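Long-range contacts in Tle cognate immunity protein 4 C-terminal domain-containing protein (Pseudomonas aeruginosa PAO1, PDB 4R1D), which probably protects the bacterium from its own type VI secretion lipase by binding Tle4 as the cognate immunity protein: residues E226-G231 / Y239-E244; A176-R181 / L257-A262; G215-G220 / I291-R296; S232-R237 / V263-N268; A22-G27 / V166-P171. One frame throughout, in Å; residues are numbered along the deposited sequence.

Contact 1: residues E226-G231 / Y239-E244; sequences EYLVAG and YTFMWE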
# COMPACT_ATOMS: atom_id res chain seq x y z
N GLU B 226 19.75 16.78 12.79
CA GLU B 226 18.58 17.31 12.11
C GLU B 226 18.88 17.83 10.72
O GLU B 226 20.02 18.17 10.40
CB GLU B 226 17.94 18.43 12.94
CG GLU B 226 18.75 19.71 12.93
CD GLU B 226 18.19 20.76 13.87
OE1 GLU B 226 17.06 20.59 14.38
OE2 GLU B 226 18.90 21.76 14.09
N TYR B 227 17.84 17.90 9.90
CA TYR B 227 17.95 18.39 8.55
C TYR B 227 16.64 19.11 8.33
O TYR B 227 15.57 18.51 8.46
CB TYR B 227 18.08 17.19 7.59
CG TYR B 227 18.86 17.48 6.33
CD1 TYR B 227 18.70 18.67 5.64
CD2 TYR B 227 19.76 16.55 5.83
CE1 TYR B 227 19.41 18.93 4.48
CE2 TYR B 227 20.48 16.80 4.66
CZ TYR B 227 20.30 18.00 4.00
OH TYR B 227 21.01 18.27 2.85
N LEU B 228 16.70 20.40 8.02
CA LEU B 228 15.50 21.22 7.96
C LEU B 228 15.41 21.91 6.60
O LEU B 228 16.32 22.66 6.24
CB LEU B 228 15.54 22.30 9.05
CG LEU B 228 15.00 22.02 10.46
CD1 LEU B 228 15.49 20.73 11.05
CD2 LEU B 228 15.33 23.19 11.38
N VAL B 229 14.34 21.67 5.86
CA VAL B 229 14.21 22.30 4.56
C VAL B 229 12.87 23.03 4.43
O VAL B 229 11.93 22.75 5.15
CB VAL B 229 14.38 21.29 3.40
CG1 VAL B 229 15.68 20.49 3.58
CG2 VAL B 229 13.19 20.35 3.31
N ALA B 230 12.82 24.00 3.53
CA ALA B 230 11.58 24.71 3.27
C ALA B 230 11.57 25.10 1.80
O ALA B 230 12.62 25.18 1.16
CB ALA B 230 11.47 25.94 4.15
N GLY B 231 10.38 25.33 1.26
CA GLY B 231 10.29 25.84 -0.09
C GLY B 231 8.98 26.47 -0.47
O GLY B 231 7.94 26.23 0.14
N TYR B 239 7.33 23.00 4.34
CA TYR B 239 8.41 22.75 5.27
C TYR B 239 8.58 21.26 5.45
O TYR B 239 7.60 20.52 5.41
CB TYR B 239 8.07 23.35 6.63
CG TYR B 239 8.01 24.85 6.67
CD1 TYR B 239 9.17 25.60 6.82
CD2 TYR B 239 6.80 25.52 6.56
CE1 TYR B 239 9.13 26.99 6.85
CE2 TYR B 239 6.74 26.91 6.59
CZ TYR B 239 7.91 27.64 6.74
OH TYR B 239 7.87 29.01 6.79
N THR B 240 9.81 20.83 5.67
CA THR B 240 10.04 19.48 6.17
C THR B 240 11.24 19.50 7.12
O THR B 240 12.37 19.72 6.70
CB THR B 240 10.26 18.47 5.04
OG1 THR B 240 9.10 18.46 4.19
CG2 THR B 240 10.44 17.08 5.61
N PHE B 241 10.95 19.32 8.41
CA PHE B 241 11.95 19.35 9.47
C PHE B 241 12.08 17.94 9.99
O PHE B 241 11.08 17.29 10.32
CB PHE B 241 11.51 20.27 10.62
CG PHE B 241 11.41 21.72 10.25
CD1 PHE B 241 11.75 22.17 8.97
CD2 PHE B 241 10.96 22.65 11.18
CE1 PHE B 241 11.65 23.51 8.64
CE2 PHE B 241 10.86 23.99 10.85
CZ PHE B 241 11.20 24.42 9.58
N MET B 242 13.32 17.45 10.05
CA MET B 242 13.60 16.04 10.37
C MET B 242 14.66 15.95 11.47
O MET B 242 15.68 16.62 11.39
CB MET B 242 14.12 15.34 9.11
CG MET B 242 13.13 15.43 7.95
SD MET B 242 13.85 15.05 6.34
CE MET B 242 14.54 16.65 5.90
N TRP B 243 14.42 15.12 12.49
CA TRP B 243 15.34 14.98 13.63
C TRP B 243 15.36 13.51 14.02
O TRP B 243 14.32 12.87 14.08
CB TRP B 243 14.81 15.82 14.79
CG TRP B 243 15.65 15.84 16.06
CD1 TRP B 243 16.64 16.73 16.36
CD2 TRP B 243 15.53 14.98 17.20
NE1 TRP B 243 17.15 16.47 17.61
CE2 TRP B 243 16.49 15.40 18.15
CE3 TRP B 243 14.71 13.89 17.52
CZ2 TRP B 243 16.66 14.77 19.39
CZ3 TRP B 243 14.87 13.25 18.75
CH2 TRP B 243 15.84 13.70 19.68
N GLU B 244 16.55 12.97 14.28
CA GLU B 244 16.66 11.58 14.60
C GLU B 244 17.84 11.28 15.52
O GLU B 244 18.90 11.90 15.43
CB GLU B 244 16.80 10.75 13.32
CG GLU B 244 16.76 9.24 13.55
CD GLU B 244 16.60 8.46 12.26
OE1 GLU B 244 16.03 9.01 11.30
OE2 GLU B 244 17.05 7.29 12.21
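Leu228 rests its CG over one face of the Phe241 ring, 3.9 Å from the ring centroid and displaced toward the rim, a CH-pi contact between side chains that slant across each other. The same face of the hairpin carries two smaller contacts: Ala230 CB lies 3.5 Å from Tyr239 CD1, and Glu226 CB comes up near the plane of the indole of Trp243, at its edge by CD1. On the opposite face Met242 bends at its last torsion (chi3 -84°), which carries CE back over the neighbouring strand to 3.3 Å from Tyr227 O and 4.0 Å from Tyr227 CB. Beside it, Val229 and Thr240 stand side by side and point the same way, with Val229 CG2 3.9 Å from Thr240 CB.

Between the two layers of side chains, two hydrogen-bonded pairs set the register. Val229 and Thr240 exchange N-H to O bonds of 2.9 Å that are nearly straight, both at 173°, whereas the bond from Met242 N to Tyr227 O is more bent, at 142°. The strands run antiparallel almost exactly.

Second-shell groups hold the aromatic side: Trp288 of helix 281-292 meets the Phe241 ring edge-to-face, and the buried carboxylate of Glu226 is satisfied by His217, Trp288 and Arg213. Met242, Val229 and Thr240 instead pack on Trp96, Leu91 and Ile88 of the partner chain, presumably Tle4. The hairpin thus lies between strands 209-214 and 256-263, with helix 281-292 against its Leu228 and Trp243 side, while Tyr227 reaches away to helix 191-205 and Asp196.

Contact 2: residues A176-R181 / L257-A262; sequences ARFEFR and LTAGLA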
# COMPACT_ATOMS: atom_id res chain seq x y z
N ALA B 176 0.13 22.29 9.18
CA ALA B 176 1.29 21.72 9.87
C ALA B 176 0.96 20.41 10.58
O ALA B 176 -0.12 20.26 11.15
CB ALA B 176 1.86 22.72 10.86
N ARG B 177 1.90 19.48 10.57
CA ARG B 177 1.77 18.30 11.41
C ARG B 177 3.13 17.96 12.01
O ARG B 177 4.14 17.97 11.31
CB ARG B 177 1.23 17.10 10.63
CG ARG B 177 0.78 15.93 11.52
CD ARG B 177 0.49 14.64 10.73
NE ARG B 177 -0.44 14.86 9.62
CZ ARG B 177 -1.75 15.03 9.77
NH1 ARG B 177 -2.29 15.00 10.98
NH2 ARG B 177 -2.52 15.24 8.70
N PHE B 178 3.14 17.71 13.31
CA PHE B 178 4.34 17.24 13.99
C PHE B 178 4.16 15.77 14.33
O PHE B 178 3.07 15.34 14.69
CB PHE B 178 4.58 18.07 15.26
CG PHE B 178 5.69 17.54 16.14
CD1 PHE B 178 7.01 17.89 15.90
CD2 PHE B 178 5.41 16.70 17.20
CE1 PHE B 178 8.04 17.38 16.71
CE2 PHE B 178 6.42 16.19 18.01
CZ PHE B 178 7.74 16.53 17.75
N GLU B 179 5.22 14.98 14.20
CA GLU B 179 5.18 13.60 14.66
C GLU B 179 6.42 13.21 15.46
O GLU B 179 7.53 13.67 15.19
CB GLU B 179 4.93 12.61 13.53
CG GLU B 179 5.83 12.75 12.33
CD GLU B 179 6.03 11.42 11.61
OE1 GLU B 179 5.12 11.00 10.84
OE2 GLU B 179 7.08 10.80 11.82
N PHE B 180 6.19 12.33 16.44
CA PHE B 180 7.20 11.89 17.41
C PHE B 180 7.08 10.37 17.51
O PHE B 180 6.01 9.85 17.78
CB PHE B 180 6.89 12.57 18.76
CG PHE B 180 7.84 12.23 19.88
CD1 PHE B 180 9.20 12.08 19.65
CD2 PHE B 180 7.37 12.09 21.18
CE1 PHE B 180 10.07 11.79 20.70
CE2 PHE B 180 8.23 11.80 22.23
CZ PHE B 180 9.58 11.65 21.99
N ARG B 181 8.18 9.66 17.24
CA ARG B 181 8.15 8.20 17.26
C ARG B 181 9.36 7.66 17.99
O ARG B 181 10.44 8.26 17.93
CB ARG B 181 8.20 7.65 15.82
CG ARG B 181 7.06 8.10 14.93
CD ARG B 181 7.10 7.48 13.53
NE ARG B 181 6.05 8.13 12.76
CZ ARG B 181 4.76 7.80 12.84
NH1 ARG B 181 4.38 6.79 13.60
NH2 ARG B 181 3.86 8.49 12.14
N LEU B 257 14.79 7.28 17.75
CA LEU B 257 13.84 8.34 18.05
C LEU B 257 13.75 9.29 16.87
O LEU B 257 14.75 9.72 16.34
CB LEU B 257 14.29 9.13 19.28
CG LEU B 257 13.24 9.79 20.18
CD1 LEU B 257 12.46 8.73 20.93
CD2 LEU B 257 13.91 10.73 21.17
N THR B 258 12.53 9.62 16.45
CA THR B 258 12.40 10.61 15.40
C THR B 258 11.41 11.69 15.82
O THR B 258 10.48 11.45 16.58
CB THR B 258 11.94 10.00 14.04
OG1 THR B 258 10.66 9.37 14.20
CG2 THR B 258 12.96 8.97 13.52
N ALA B 259 11.67 12.89 15.32
CA ALA B 259 10.74 14.00 15.43
C ALA B 259 10.70 14.66 14.06
O ALA B 259 11.74 14.83 13.41
CB ALA B 259 11.20 15.00 16.51
N GLY B 260 9.51 15.02 13.60
CA GLY B 260 9.39 15.62 12.28
C GLY B 260 8.27 16.63 12.27
O GLY B 260 7.28 16.48 12.97
N LEU B 261 8.45 17.68 11.48
CA LEU B 261 7.40 18.67 11.29
C LEU B 261 7.29 18.95 9.81
O LEU B 261 8.27 19.30 9.16
CB LEU B 261 7.75 19.96 12.05
CG LEU B 261 6.72 21.09 11.95
CD1 LEU B 261 5.52 20.75 12.78
CD2 LEU B 261 7.35 22.40 12.45
N ALA B 262 6.09 18.78 9.27
CA ALA B 262 5.88 18.99 7.85
C ALA B 262 4.73 19.95 7.58
O ALA B 262 3.75 19.99 8.33
CB ALA B 262 5.60 17.69 7.17
O HOH W 1 8.83 11.32 13.82
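Phe178 and Leu261 pair across two antiparallel strands, each with CG anti to its backbone N (chi1 172° and -180°). Leu261 CD1, set by a chi2 of 73°, touches Phe178 CB at 3.8 Å and also approaches Arg177 O, while Leu261 CB sits near the plane of the Phe178 ring, at its edge. The far part of that ring reaches diagonally to the next residue on the same face, with CE1 4.0 Å from Ala259 CB. Phe180 likewise holds CG anti to N; Thr258 O lies at the edge of its ring, 3.4 Å from CD1. In one of its two conformers Leu257 brings CG close to Phe180 CE1.

The other face is polar. Glu179 and Arg181, two apart on one strand, form a side-on salt bridge through two nitrogens: Arg181 NE donates to Glu179 OE2 at 3.0 Å and NH2 to OE1 at 3.1 Å. The guanidinium approaches both oxygens from above the carboxylate plane. Thr258 turns OG1 between its own N and carbonyl carbon, against Arg181 CB at 3.4 Å, and a water joins this hydroxyl to Glu179 OE2, 2.7 Å from the latter. Gly260, facing Glu179, adds no side chain of its own.

Six backbone hydrogen bonds, two for each of the pairs Arg177-Ala262, Glu179-Gly260 and Arg181-Thr258, tie the strands together. On the partner chain, presumably the lipase Tle4, Ser69 and Arg97 meet Glu179, Asp67 meets Arg181 and Glu70 meets Arg177. The arrangement is an amphipathic pair of antiparallel beta strands, its aromatic face turned into the immunity protein and its charged face toward that partner.

Contact 3: residues G215-G220 / I291-R296; sequences GKHPVG and IVDSIR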
# COMPACT_ATOMS: atom_id res chain seq x y z
N GLY B 215 22.65 19.65 10.63
CA GLY B 215 23.74 19.33 11.53
C GLY B 215 23.27 18.69 12.82
O GLY B 215 22.18 18.13 12.87
N LYS B 216 24.10 18.78 13.85
CA LYS B 216 23.77 18.18 15.14
C LYS B 216 22.74 19.00 15.90
O LYS B 216 22.72 20.23 15.82
CB LYS B 216 25.03 18.00 15.98
CG LYS B 216 26.12 17.23 15.27
CD LYS B 216 27.22 16.81 16.22
CE LYS B 216 28.26 15.95 15.51
NZ LYS B 216 29.36 15.57 16.44
N HIS B 217 21.89 18.30 16.64
CA HIS B 217 20.90 18.94 17.51
C HIS B 217 20.70 18.03 18.71
O HIS B 217 19.67 17.38 18.85
CB HIS B 217 19.58 19.19 16.79
CG HIS B 217 18.60 20.00 17.60
ND1 HIS B 217 17.60 20.75 17.02
CD2 HIS B 217 18.47 20.15 18.93
CE1 HIS B 217 16.90 21.35 17.97
NE2 HIS B 217 17.41 21.00 19.14
N PRO B 218 21.71 17.97 19.58
CA PRO B 218 21.59 17.19 20.81
C PRO B 218 20.51 17.82 21.67
O PRO B 218 20.30 19.03 21.59
CB PRO B 218 22.96 17.36 21.46
CG PRO B 218 23.48 18.66 20.93
CD PRO B 218 22.96 18.76 19.52
N VAL B 219 19.80 16.99 22.43
CA VAL B 219 18.81 17.43 23.40
C VAL B 219 19.16 16.67 24.66
O VAL B 219 18.89 15.46 24.79
CB VAL B 219 17.36 17.09 22.97
CG1 VAL B 219 16.37 17.51 24.05
CG2 VAL B 219 17.04 17.74 21.65
N GLY B 220 19.81 17.37 25.59
CA GLY B 220 20.37 16.69 26.74
C GLY B 220 21.31 15.60 26.25
O GLY B 220 22.12 15.84 25.36
N ILE B 291 9.60 22.47 20.80
CA ILE B 291 9.14 21.09 20.98
C ILE B 291 10.28 20.08 21.10
O ILE B 291 10.32 19.28 22.03
CB ILE B 291 8.20 20.65 19.85
CG1 ILE B 291 6.88 21.42 19.90
CG2 ILE B 291 7.90 19.17 19.97
CD1 ILE B 291 5.96 21.12 18.75
N VAL B 292 11.21 20.12 20.15
CA VAL B 292 12.29 19.12 20.13
C VAL B 292 13.15 19.23 21.39
O VAL B 292 13.52 18.24 21.98
CB VAL B 292 13.14 19.26 18.85
CG1 VAL B 292 14.45 18.49 18.96
CG2 VAL B 292 12.32 18.79 17.63
N ASP B 293 13.44 20.45 21.81
CA ASP B 293 14.28 20.64 22.98
C ASP B 293 13.60 20.17 24.28
O ASP B 293 14.25 20.08 25.31
CB ASP B 293 14.72 22.10 23.10
CG ASP B 293 15.79 22.47 22.10
OD1 ASP B 293 16.56 21.58 21.67
OD2 ASP B 293 15.87 23.66 21.75
N SER B 294 12.31 19.85 24.21
CA SER B 294 11.58 19.35 25.38
C SER B 294 11.59 17.82 25.47
O SER B 294 11.07 17.26 26.43
CB SER B 294 10.14 19.87 25.39
OG SER B 294 9.29 19.10 24.55
N ILE B 295 12.15 17.15 24.48
CA ILE B 295 12.18 15.69 24.47
C ILE B 295 13.21 15.14 25.45
O ILE B 295 14.39 15.47 25.38
CB ILE B 295 12.52 15.14 23.06
CG1 ILE B 295 11.49 15.64 22.04
CG2 ILE B 295 12.66 13.62 23.09
CD1 ILE B 295 11.84 15.29 20.58
N ARG B 296 12.75 14.29 26.37
CA ARG B 296 13.66 13.63 27.30
C ARG B 296 13.09 12.31 27.81
O ARG B 296 11.88 12.12 27.86
CB ARG B 296 14.03 14.56 28.47
CG ARG B 296 12.94 14.78 29.53
CD ARG B 296 11.92 15.79 29.07
NE ARG B 296 11.14 16.32 30.20
CZ ARG B 296 10.14 17.19 30.08
NH1 ARG B 296 9.77 17.63 28.88
NH2 ARG B 296 9.49 17.63 31.16
O HOH W 2 18.55 21.28 23.50
O HOH W 3 16.69 14.91 26.58
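Val219 and Asp293 bring their CA atoms to 5.6 Å where the loop 215-220 passes a type I beta turn running from Val292 to Ile295. Val219 carries the apolar part. Its CG1, anti to the backbone N (chi1 178°), points at the turn's carbonyls and lies only 3.1 Å from Ile295 O, while CG2 touches Val292 CG1 at 3.8 Å.

The polar link comes from His217, whose NE2 donates to Asp293 OD1 over 2.7 Å at a nearly straight 171°. The acceptor lies in the imidazole plane, but the carboxylate is turned 59° from the ring and is met on its syn side. Val292 CG1 sits over one face of the imidazole, 4.1 Å from the centroid, in a CH-pi contact. His217 ND1 in turn meets the Glu226 carboxylate, and the two flanking acids would probably favour the protonated form of the ring. A water bonded to both Val219 O and Ile295 O closes the far end.

The contact joins the loop between strands 209-214 and 225-233 to the C-terminal end of helix 281-292, over Trp243 of strand 236-245, whose indole meets His217 edge-to-face.

Contact 4: residues S232-R237 / V263-N268; sequences SDKGQR and VLERSN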
# COMPACT_ATOMS: atom_id res chain seq x y z
N SER B 232 9.02 27.27 -1.53
CA SER B 232 7.85 28.00 -1.97
C SER B 232 7.51 27.69 -3.41
O SER B 232 8.39 27.65 -4.27
CB SER B 232 8.08 29.50 -1.80
OG SER B 232 8.12 29.85 -0.43
N ASP B 233 6.23 27.47 -3.67
CA ASP B 233 5.73 27.30 -5.03
C ASP B 233 4.24 27.57 -5.02
O ASP B 233 3.56 27.28 -4.04
CB ASP B 233 6.00 25.89 -5.54
CG ASP B 233 5.84 25.77 -7.05
OD1 ASP B 233 5.65 24.64 -7.54
OD2 ASP B 233 5.90 26.81 -7.74
N LYS B 234 3.72 28.12 -6.11
CA LYS B 234 2.29 28.38 -6.22
C LYS B 234 1.81 29.36 -5.17
O LYS B 234 0.63 29.42 -4.84
CB LYS B 234 1.50 27.07 -6.08
CG LYS B 234 1.91 25.98 -7.05
CD LYS B 234 1.04 24.73 -6.90
CE LYS B 234 1.57 23.61 -7.80
NZ LYS B 234 0.85 22.31 -7.62
N GLY B 235 2.74 30.15 -4.63
CA GLY B 235 2.37 31.14 -3.64
C GLY B 235 2.04 30.55 -2.27
O GLY B 235 1.35 31.19 -1.48
N GLN B 236 2.53 29.35 -1.99
CA GLN B 236 2.49 28.84 -0.62
C GLN B 236 3.84 28.26 -0.22
O GLN B 236 4.66 27.90 -1.08
CB GLN B 236 1.36 27.83 -0.41
CG GLN B 236 1.52 26.54 -1.17
CD GLN B 236 0.34 25.59 -0.98
OE1 GLN B 236 0.28 24.84 -0.01
NE2 GLN B 236 -0.61 25.64 -1.91
N ARG B 237 4.07 28.19 1.08
CA ARG B 237 5.35 27.73 1.60
C ARG B 237 5.20 26.38 2.29
O ARG B 237 4.30 26.19 3.12
CB ARG B 237 5.93 28.74 2.59
CG ARG B 237 7.35 28.43 3.03
CD ARG B 237 8.20 29.70 2.99
NE ARG B 237 9.59 29.50 3.37
CZ ARG B 237 10.60 29.35 2.51
NH1 ARG B 237 10.37 29.34 1.20
NH2 ARG B 237 11.83 29.20 2.97
N VAL B 263 4.87 20.72 6.51
CA VAL B 263 3.74 21.39 5.87
C VAL B 263 3.74 20.97 4.41
O VAL B 263 4.57 21.43 3.63
CB VAL B 263 3.82 22.93 5.96
CG1 VAL B 263 2.62 23.56 5.23
CG2 VAL B 263 3.82 23.37 7.40
N LEU B 264 2.82 20.08 4.06
CA LEU B 264 2.68 19.60 2.69
C LEU B 264 1.78 20.54 1.89
O LEU B 264 1.19 21.47 2.44
CB LEU B 264 2.09 18.18 2.68
CG LEU B 264 2.84 17.19 3.58
CD1 LEU B 264 2.14 15.83 3.60
CD2 LEU B 264 4.29 17.07 3.15
N GLU B 265 1.71 20.31 0.59
CA GLU B 265 0.87 21.13 -0.27
C GLU B 265 -0.57 21.12 0.21
O GLU B 265 -1.12 20.07 0.52
CB GLU B 265 0.96 20.64 -1.71
CG GLU B 265 0.16 21.48 -2.70
CD GLU B 265 0.47 21.14 -4.15
OE1 GLU B 265 1.21 20.17 -4.42
OE2 GLU B 265 -0.03 21.86 -5.04
N ARG B 266 -1.18 22.30 0.28
CA ARG B 266 -2.60 22.43 0.56
C ARG B 266 -3.22 23.28 -0.54
O ARG B 266 -2.52 23.83 -1.38
CB ARG B 266 -2.85 23.10 1.90
CG ARG B 266 -2.85 22.15 3.06
CD ARG B 266 -2.70 22.92 4.34
NE ARG B 266 -1.68 23.95 4.19
CZ ARG B 266 -1.87 25.23 4.47
NH1 ARG B 266 -3.05 25.64 4.91
NH2 ARG B 266 -0.88 26.10 4.30
N SER B 267 -4.54 23.39 -0.55
CA SER B 267 -5.14 24.06 -1.68
C SER B 267 -5.62 25.46 -1.41
O SER B 267 -5.87 25.87 -0.28
CB SER B 267 -6.26 23.24 -2.29
OG SER B 267 -6.72 23.86 -3.48
N ASN B 268 -5.74 26.20 -2.51
CA ASN B 268 -6.38 27.49 -2.50
C ASN B 268 -7.81 27.30 -2.07
O ASN B 268 -8.45 26.30 -2.41
CB ASN B 268 -6.31 28.09 -3.90
CG ASN B 268 -4.93 27.95 -4.52
OD1 ASN B 268 -3.92 28.10 -3.84
ND2 ASN B 268 -4.89 27.66 -5.82
O HOH W 4 1.98 19.87 -7.00
O HOH W 5 -1.12 27.83 -3.82
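Gln236 reaches across to Arg266 and grips its backbone with both ends of the side-chain amide. From CB, the first torsion (chi1 66°) sets CG between the backbone N and the carbonyl carbon, and the extended chain then carries CD to 3.4 Å from Arg266 O. OE1 accepts from Arg266 N at 2.9 Å along an almost straight bond of 174°. NE2 gives a hydrogen to Arg266 O at 2.7 Å, with that oxygen in the plane of the amide. The two bonds close a ring in which a side-chain amide pairs with a main-chain N-H and C=O, much as a neighbouring strand would. NE2 also donates to a water that bridges Lys234 O and Asn268 OD1.

Gln236 closes a type I' turn from Asp233, the tight connection of the hairpin formed by strands 225-233 and 236-245, and Lys234 projects from the turn's tip. Its extended chain crosses Glu265 at about a right angle, ending in a salt bridge from NZ to Glu265 OE2 of 2.8 Å, on the syn side of the carboxylate. A second water, 2.8 Å from Lys234 NZ, donates to Glu265 OE1. Phe85 of the partner chain, presumably Tle4, packs against both Gln236 and Glu265.

Contact 5: residues A22-G27 / V166-P171; sequences AVINAG and VGVTFP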
# COMPACT_ATOMS: atom_id res chain seq x y z
N ALA B 22 -2.86 21.81 21.26
CA ALA B 22 -2.40 20.78 20.32
C ALA B 22 -3.42 19.65 20.24
O ALA B 22 -3.96 19.22 21.27
CB ALA B 22 -1.05 20.24 20.76
N VAL B 23 -3.69 19.19 19.02
CA VAL B 23 -4.59 18.07 18.79
C VAL B 23 -3.72 16.84 18.55
O VAL B 23 -2.96 16.79 17.58
CB VAL B 23 -5.47 18.31 17.55
CG1 VAL B 23 -6.41 17.13 17.32
CG2 VAL B 23 -6.25 19.62 17.70
N ILE B 24 -3.86 15.85 19.43
CA ILE B 24 -2.90 14.74 19.54
C ILE B 24 -3.56 13.39 19.25
O ILE B 24 -4.62 13.07 19.80
CB ILE B 24 -2.30 14.68 20.96
CG1 ILE B 24 -1.61 16.01 21.30
CG2 ILE B 24 -1.32 13.52 21.11
CD1 ILE B 24 -1.35 16.20 22.79
N ASN B 25 -2.95 12.60 18.37
CA ASN B 25 -3.37 11.24 18.11
C ASN B 25 -2.17 10.31 18.31
O ASN B 25 -1.13 10.52 17.70
CB ASN B 25 -3.90 11.10 16.68
CG ASN B 25 -5.28 11.69 16.52
OD1 ASN B 25 -6.27 11.03 16.80
ND2 ASN B 25 -5.35 12.95 16.09
N ALA B 26 -2.32 9.31 19.17
CA ALA B 26 -1.21 8.44 19.53
C ALA B 26 -1.51 6.97 19.30
O ALA B 26 -2.66 6.52 19.43
CB ALA B 26 -0.81 8.65 20.97
N GLY B 27 -0.46 6.22 19.00
CA GLY B 27 -0.54 4.78 18.90
C GLY B 27 0.66 4.14 19.58
O GLY B 27 1.76 4.71 19.57
N VAL B 166 3.21 9.38 17.58
CA VAL B 166 2.29 10.41 18.00
C VAL B 166 2.26 11.46 16.92
O VAL B 166 3.30 11.85 16.41
CB VAL B 166 2.73 11.07 19.34
CG1 VAL B 166 1.75 12.14 19.74
CG2 VAL B 166 2.86 10.01 20.42
N GLY B 167 1.06 11.89 16.56
CA GLY B 167 0.88 12.91 15.54
C GLY B 167 0.13 14.09 16.13
O GLY B 167 -0.80 13.91 16.91
N VAL B 168 0.56 15.30 15.77
CA VAL B 168 0.06 16.50 16.43
C VAL B 168 -0.24 17.58 15.41
O VAL B 168 0.58 17.86 14.53
CB VAL B 168 1.13 17.06 17.40
CG1 VAL B 168 0.55 18.18 18.25
CG2 VAL B 168 1.64 15.94 18.30
N THR B 169 -1.41 18.20 15.53
CA THR B 169 -1.70 19.40 14.74
C THR B 169 -1.93 20.60 15.64
O THR B 169 -2.18 20.47 16.85
CB THR B 169 -2.88 19.21 13.75
OG1 THR B 169 -4.10 19.02 14.47
CG2 THR B 169 -2.62 18.00 12.83
N PHE B 170 -1.83 21.78 15.04
CA PHE B 170 -1.86 23.04 15.78
C PHE B 170 -2.89 23.97 15.15
O PHE B 170 -2.74 24.38 14.00
CB PHE B 170 -0.48 23.70 15.73
CG PHE B 170 0.65 22.76 16.10
CD1 PHE B 170 1.11 22.69 17.40
CD2 PHE B 170 1.25 21.96 15.13
CE1 PHE B 170 2.14 21.83 17.75
CE2 PHE B 170 2.28 21.10 15.47
CZ PHE B 170 2.73 21.03 16.78
N PRO B 171 -3.97 24.27 15.89
CA PRO B 171 -5.04 25.14 15.36
C PRO B 171 -4.49 26.39 14.68
O PRO B 171 -4.97 26.76 13.60
CB PRO B 171 -5.83 25.50 16.62
CG PRO B 171 -5.71 24.28 17.47
CD PRO B 171 -4.32 23.71 17.20
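Ile24 and Val166 each hold a methyl anti to the backbone N, CG2 in the isoleucine and CG1 in the valine (chi1 180°), and these two methyls meet at 3.6 Å as the side chains cross at a slant. The same rotamer in Val168 (chi1 -171°) brings its CG1 to Ala22 CB, also at 3.6 Å. Ala26 CB completes this apolar face, 4.0 Å from Val166 CG2.

On the reverse face, Thr169 places OG1 between its backbone N and carbonyl carbon, against Val23 CB at 3.4 Å, a contact of the hydroxyl oxygen with carbon. Asn25 faces Gly167, which offers no side chain, and its CB stays near Gly167 O.

Four backbone hydrogen bonds lock the register. Val23 and Thr169 form one hydrogen-bonded pair and Asn25 and Gly167 the other; Asn25 O accepts from Gly167 N at 2.8 Å. Between them, Val168 CA comes within 3.2 Å of Val23 O in a CA-H...O contact. The short strands run antiparallel, at 169°.

The pairing joins the N-terminal Tli4 family region to the C-terminal one. Strand 162-169 lies between strand 23-30 and strand 176-183, and Ile24, Val166 and Val168 are overlain by Phe11 of strand 7-11 and Leu18 of strand 14-18, whereas Asn25 touches Ala66 of the partner chain.

Overall arrangement
Contacts 5, 2 and 1 follow one another across a run of antiparallel strands, with about 10 Å between the centres of 5 and 2 and again between those of 2 and 1. Backbone bonds join each to the next: strand 162-169 to 176-183, and 256-263 to 236-245. Contact 4 lies at the turn end of the contact 1 hairpin; contact 3, about 28 Å from contact 4 between centres, packs on the face that carries Trp243, Phe178 and Leu257. Contact 5 closes first along the chain, joining the two family regions, and contact 1 is nested within contacts 2 and 3. The opposite face of these strands meets the partner chain, presumably Tle4.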